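Local coordinates for nitrogenase molybdenum-iron protein alpha chain (Clostridium pasteurianum, PDB 4WES) that forms, with its beta chain, the molybdenum-iron component of nitrogenase, which reduces dinitrogen to ammonium at an iron-molybdenum cluster, at residues N191-M194 / T195-G199. Sequence-based numbering, arbitrary orientation.
Sequences NTVM and TDIIG
Val193 and the two isoleucines one turn further on, Ile197 and Ile198, illustrate how a helix can close on an apolar side and a water-bridged side at once. Here helix 182-196 ends. Its last regular bonds run from Thr195 N to Asn191 O (3.2 Å) and from Asp196 N to Thr192 O (2.9 Å). The carbonyl oxygen of Val193 then takes two donors: Ile198 N approaches almost head-on at 2.9 Å, whereas Ile197 N, at 3.1 Å, sits above the carbonyl plane on a more bent bond (N-H...O 138°). The turn thus widens from i+4 to i+5 spacing as the chain departs from helical geometry at Ile197 and becomes extended at Ile198.

The buried side is closely packed. Val193 divides its methyls between the isoleucines: CG1, anti to the backbone N (chi1 170°), meets Ile198 CD1 at 3.9 Å, while CG2 lies more loosely against the end of Ile197. Ile198 CD1 also lies 4.2 Å from Met194 SD, which the bend of the methionine chain (chi2 70°) brings there. Helix 263-277 packs on Val193 and Met194, and helix 246-250 on Val193 and Ile197.

On the other, partly exposed side, beside strand 169-172, side chains touch less directly and a water fills in. Between Thr192 and Asp196 the direct contact is slight, CG2 to OD2 at 3.7 Å; the water bridges their polar ends, lying 2.7 Å from Thr192 OG1 and donating to Asp196 OD2 at the same distance.

Such chemistry suggests a division of labour: apolar side chains and a shared carbonyl probably hold the course of the chain as it leaves the helix, while the aspartate's carboxylate, probably disfavoured by the helix dipole at this carbonyl end, is probably compensated in part by the water that donates to it.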
loop_
_atom_site.group_PDB
_atom_site.type_symbol
_atom_site.label_atom_id
_atom_site.label_comp_id
_atom_site.label_asym_id
_atom_site.label_seq_id
_atom_site.Cartn_x
_atom_site.Cartn_y
_atom_site.Cartn_z
ATOM N N ASN A 191 29.295 -9.050 36.509
ATOM C CA ASN A 191 29.951 -10.001 37.405
ATOM C C ASN A 191 30.279 -11.282 36.656
ATOM O O ASN A 191 31.404 -11.792 36.718
ATOM C CB ASN A 191 29.085 -10.317 38.600
ATOM C CG ASN A 191 29.015 -9.199 39.595
ATOM O OD1 ASN A 191 29.814 -8.249 39.569
ATOM N ND2 ASN A 191 28.042 -9.306 40.509
ATOM N N THR A 192 29.303 -11.835 35.956
ATOM C CA THR A 192 29.492 -13.111 35.261
ATOM C C THR A 192 30.347 -12.954 34.012
ATOM O O THR A 192 31.188 -13.809 33.704
ATOM C CB THR A 192 28.128 -13.762 34.982
ATOM O OG1 THR A 192 27.563 -14.159 36.232
ATOM C CG2 THR A 192 28.219 -14.906 34.011
ATOM N N VAL A 193 30.192 -11.855 33.278
ATOM C CA VAL A 193 31.075 -11.631 32.136
ATOM C C VAL A 193 32.537 -11.578 32.600
ATOM O O VAL A 193 33.422 -12.189 31.974
ATOM C CB VAL A 193 30.672 -10.328 31.398
ATOM C CG1 VAL A 193 31.729 -9.945 30.370
ATOM C CG2 VAL A 193 29.328 -10.499 30.709
ATOM N N MET A 194 32.797 -10.847 33.677
ATOM C CA MET A 194 34.170 -10.703 34.159
ATOM C C MET A 194 34.804 -12.028 34.519
ATOM O O MET A 194 35.929 -12.303 34.108
ATOM C CB MET A 194 34.221 -9.753 35.344
ATOM C CG MET A 194 35.637 -9.473 35.829
ATOM S SD MET A 194 36.553 -8.456 34.647
ATOM C CE MET A 194 38.221 -8.832 35.185
ATOM N N THR A 195 34.130 -12.816 35.341
ATOM C CA THR A 195 34.768 -14.017 35.857
ATOM C C THR A 195 34.684 -15.190 34.921
ATOM O O THR A 195 35.574 -16.042 34.932
ATOM C CB THR A 195 34.228 -14.393 37.229
ATOM O OG1 THR A 195 32.846 -14.659 37.146
ATOM C CG2 THR A 195 34.448 -13.275 38.251
ATOM N N ASP A 196 33.620 -15.264 34.121
ATOM C CA ASP A 196 33.364 -16.501 33.373
ATOM C C ASP A 196 33.612 -16.382 31.875
ATOM O O ASP A 196 33.598 -17.406 31.177
ATOM C CB ASP A 196 31.923 -16.993 33.638
ATOM C CG ASP A 196 31.653 -17.284 35.097
ATOM O OD1 ASP A 196 32.581 -17.234 35.915
ATOM O OD2 ASP A 196 30.482 -17.522 35.432
ATOM N N ILE A 197 33.825 -15.158 31.395
ATOM C CA ILE A 197 34.045 -14.929 29.968
ATOM C C ILE A 197 35.406 -14.259 29.703
ATOM O O ILE A 197 36.254 -14.788 29.000
ATOM C CB ILE A 197 32.858 -14.181 29.269
ATOM C CG1 ILE A 197 31.539 -14.874 29.584
ATOM C CG2 ILE A 197 33.134 -14.085 27.778
ATOM C CD1 ILE A 197 30.333 -14.183 28.994
ATOM N N ILE A 198 35.582 -13.049 30.234
ATOM C CA ILE A 198 36.798 -12.277 29.978
ATOM C C ILE A 198 38.029 -13.052 30.453
ATOM O O ILE A 198 38.083 -13.537 31.596
ATOM C CB ILE A 198 36.733 -10.888 30.669
ATOM C CG1 ILE A 198 35.643 -10.048 30.001
ATOM C CG2 ILE A 198 38.090 -10.194 30.627
ATOM C CD1 ILE A 198 35.430 -8.678 30.623
ATOM N N GLY A 199 39.035 -13.138 29.575
ATOM C CA GLY A 199 40.306 -13.794 29.884
ATOM C C GLY A 199 40.303 -15.285 29.665
ATOM O O GLY A 199 41.298 -15.929 29.922
HETATM O O HOH W 1 28.856 -16.285 37.253
#